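PDB 1WC2: endoglucanase from Mytilus edulis, which hydrolyses internal beta-1,4-glucosidic linkages in cellulose, lichenin and cereal beta-glucans, acts on soluble carboxymethylcellulose and also has expansin activity. Local coordinates for residues 50-55 with 129-134. Sequence-based numbering, arbitrary orientation. Where two conformers were deposited one is given.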
ATOM      1  N   ALA A  50       4.591   0.215  -1.257  1.00  6.61           N
ATOM      2  CA  ALA A  50       3.532  -0.687  -0.828  1.00  6.76           C
ATOM      3  C   ALA A  50       3.284  -1.812  -1.819  1.00  6.14           C
ATOM      4  O   ALA A  50       3.532  -1.681  -3.017  1.00  6.17           O
ATOM      5  CB  ALA A  50       2.246   0.086  -0.628  1.00  7.05           C
ATOM      6  N   ALA A  51       2.753  -2.910  -1.296  1.00  6.04           N
ATOM      7  CA  ALA A  51       2.163  -3.978  -2.087  1.00  5.88           C
ATOM      8  C   ALA A  51       0.644  -3.831  -2.010  1.00  5.69           C
ATOM      9  O   ALA A  51       0.075  -3.819  -0.916  1.00  6.64           O
ATOM     10  CB  ALA A  51       2.603  -5.341  -1.561  1.00  6.42           C
ATOM     11  N   ALA A  52      -0.019  -3.700  -3.158  1.00  5.60           N
ATOM     12  CA  ALA A  52      -1.478  -3.539  -3.198  1.00  5.63           C
ATOM     13  C   ALA A  52      -2.200  -4.878  -3.324  1.00  4.84           C
ATOM     14  O   ALA A  52      -1.780  -5.756  -4.082  1.00  5.40           O
ATOM     15  CB  ALA A  52      -1.882  -2.640  -4.368  1.00  6.28           C
ATOM     16  N   SER A  53      -3.311  -5.008  -2.611  1.00  5.05           N
ATOM     17  CA  SER A  53      -4.176  -6.165  -2.719  1.00  4.97           C
ATOM     18  C   SER A  53      -4.509  -6.437  -4.201  1.00  5.05           C
ATOM     19  O   SER A  53      -4.660  -5.504  -5.012  1.00  5.12           O
ATOM     20  CB  SER A  53      -5.430  -5.964  -1.852  1.00  4.96           C
ATOM     21  OG  SER A  53      -6.068  -4.712  -2.087  1.00  5.27           O
ATOM     22  N   GLN A  54      -4.621  -7.726  -4.547  1.00  5.02           N
ATOM     23  CA  GLN A  54      -4.643  -8.180  -5.943  1.00  5.08           C
ATOM     24  C   GLN A  54      -5.579  -7.406  -6.863  1.00  5.19           C
ATOM     25  O   GLN A  54      -5.154  -6.957  -7.930  1.00  5.67           O
ATOM     26  CB  GLN A  54      -4.992  -9.678  -6.008  1.00  5.50           C
ATOM     27  CG  GLN A  54      -5.232 -10.211  -7.450  1.00  6.40           C
ATOM     28  CD  GLN A  54      -3.962 -10.269  -8.311  1.00  6.46           C
ATOM     29  OE1 GLN A  54      -3.129 -11.168  -8.126  1.00  6.89           O
ATOM     30  NE2 GLN A  54      -3.815  -9.333  -9.254  1.00  7.29           N
ATOM     31  N   MET A  55      -6.852  -7.295  -6.519  1.00  5.32           N
ATOM     32  CA  MET A  55      -7.783  -6.699  -7.484  1.00  6.04           C
ATOM     33  C   MET A  55      -7.526  -5.203  -7.713  1.00  5.53           C
ATOM     34  O   MET A  55      -7.824  -4.684  -8.795  1.00  6.66           O
ATOM     35  CB  MET A  55      -9.231  -6.925  -7.052  0.50  6.17           C
ATOM     36  CG  MET A  55      -9.771  -8.284  -7.420  0.50  7.19           C
ATOM     37  SD  MET A  55      -9.945  -8.445  -9.210  0.50  9.60           S
ATOM     38  CE  MET A  55     -10.955  -7.363  -9.626  0.50  4.21           C
ATOM     39  N   LEU A 129      -9.865  -1.831   0.008  1.00  5.74           N
ATOM     40  CA  LEU A 129      -8.452  -1.789  -0.395  1.00  5.64           C
ATOM     41  C   LEU A 129      -7.596  -2.178   0.813  1.00  5.49           C
ATOM     42  O   LEU A 129      -7.918  -1.807   1.949  1.00  5.72           O
ATOM     43  CB  LEU A 129      -8.067  -0.372  -0.867  1.00  5.98           C
ATOM     44  CG  LEU A 129      -6.593  -0.136  -1.225  1.00  6.49           C
ATOM     45  CD1 LEU A 129      -6.151  -1.007  -2.398  1.00  7.13           C
ATOM     46  CD2 LEU A 129      -6.356   1.344  -1.535  1.00  7.68           C
ATOM     47  N   HIS A 130      -6.512  -2.917   0.552  1.00  5.59           N
ATOM     48  CA  HIS A 130      -5.493  -3.198   1.553  1.00  5.70           C
ATOM     49  C   HIS A 130      -4.109  -2.911   0.978  1.00  5.90           C
ATOM     50  O   HIS A 130      -3.833  -3.285  -0.162  1.00  5.91           O
ATOM     51  CB  HIS A 130      -5.554  -4.655   2.035  1.00  5.70           C
ATOM     52  CG  HIS A 130      -4.585  -4.968   3.116  0.85  5.49           C
ATOM     53  ND1 HIS A 130      -4.869  -4.715   4.441  0.85  5.56           N
ATOM     54  CD2 HIS A 130      -3.313  -5.442   3.072  0.85  6.04           C
ATOM     55  CE1 HIS A 130      -3.811  -5.036   5.169  0.85  6.27           C
ATOM     56  NE2 HIS A 130      -2.858  -5.484   4.365  0.85  6.64           N
ATOM     57  N   LEU A 131      -3.252  -2.260   1.771  1.00  5.88           N
ATOM     58  CA  LEU A 131      -1.854  -2.048   1.390  1.00  6.35           C
ATOM     59  C   LEU A 131      -0.924  -2.663   2.435  1.00  6.23           C
ATOM     60  O   LEU A 131      -1.047  -2.384   3.630  1.00  7.08           O
ATOM     61  CB  LEU A 131      -1.535  -0.558   1.257  1.00  6.99           C
ATOM     62  CG  LEU A 131      -2.265   0.223   0.157  1.00  7.47           C
ATOM     63  CD1 LEU A 131      -1.741   1.650   0.144  1.00 10.14           C
ATOM     64  CD2 LEU A 131      -2.114  -0.384  -1.235  1.00  7.64           C
ATOM     65  N   ASP A 132      -0.002  -3.509   1.984  1.00  6.09           N
ATOM     66  CA  ASP A 132       1.123  -3.928   2.811  1.00  6.37           C
ATOM     67  C   ASP A 132       2.184  -2.838   2.647  0.65  6.00           C
ATOM     68  O   ASP A 132       2.537  -2.479   1.524  0.65  6.03           O
ATOM     69  CB  ASP A 132       1.698  -5.303   2.410  0.65  7.40           C
ATOM     70  CG  ASP A 132       0.862  -6.505   2.886  0.65  7.49           C
ATOM     71  OD1 ASP A 132      -0.086  -6.362   3.679  0.65  7.71           O
ATOM     72  OD2 ASP A 132       1.127  -7.659   2.473  0.65 11.59           O
ATOM     73  N   LEU A 133       2.646  -2.276   3.760  1.00  6.32           N
ATOM     74  CA  LEU A 133       3.585  -1.159   3.746  1.00  6.73           C
ATOM     75  C   LEU A 133       4.994  -1.636   4.089  1.00  7.02           C
ATOM     76  O   LEU A 133       5.220  -2.212   5.151  1.00  7.58           O
ATOM     77  CB  LEU A 133       3.157  -0.090   4.768  1.00  6.97           C
ATOM     78  CG  LEU A 133       1.686   0.371   4.720  1.00  7.54           C
ATOM     79  CD1 LEU A 133       1.401   1.399   5.813  1.00  9.13           C
ATOM     80  CD2 LEU A 133       1.345   0.914   3.357  1.00  8.76           C
ATOM     81  N   GLU A 134       5.947  -1.388   3.199  1.00  7.13           N
ATOM     82  CA  GLU A 134       7.320  -1.784   3.491  1.00  7.57           C
ATOM     83  C   GLU A 134       7.838  -1.103   4.761  1.00  7.75           C
ATOM     84  O   GLU A 134       7.770   0.123   4.889  1.00  7.53           O
ATOM     85  CB  GLU A 134       8.222  -1.480   2.304  1.00  7.88           C
ATOM     86  CG  GLU A 134       9.696  -1.818   2.532  1.00  8.17           C
ATOM     87  CD  GLU A 134       9.975  -3.294   2.875  1.00  8.36           C
ATOM     88  OE1 GLU A 134       9.405  -4.197   2.213  1.00  9.18           O
ATOM     89  OE2 GLU A 134      10.761  -3.564   3.813  1.00  9.54           O
TER
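Ala-51 and Asp-132 form an antiparallel hydrogen-bonded pair at the buried heart of the double-psi beta-barrel. Ala-51 N donates to Asp-132 O (2.9 Å), and Asp-132 N donates back to Ala-51 O. A third backbone bond runs from Ser-53 N to His-130 O (3.0 Å). At Ser-53 a side chain takes over the acceptor role: His-130 N donates to Ser-53 OG (3.2 Å, 163° at the hydrogen). OG sits between the backbone N and the carbonyl carbon of its own residue (chi1 50°), and Leu-129 CD1 also touches it.

On the face carrying Ala-50, Ala-52, Leu-131 and Leu-133 the contacts are apolar. Leu-131 CD2 lies 3.9 Å from Ala-52 CB, and Leu-133 CD2 reaches Ala-50 CB at 4.2 Å. Ile-99 and Phe-97 of strand 94-100 extend this packing.

The other face carries Asp-132, probably the catalytic proton donor, as in related family 45 enzymes. Its CB rests against Ala-51 CB at 4.1 Å. In the conformers given, His-130 NE2 donates to Asp-132 OD1 (3.0 Å), in the ring plane but bent at the hydrogen (136°). Both side chains have a second conformer. Ser-18 OG hydrogen-bonds ND1 of the same ring. Asp-132 is thus held at its backbone by Ala-51, while His-130, backed by Ser-18, probably steers its side chain and leaves it some freedom.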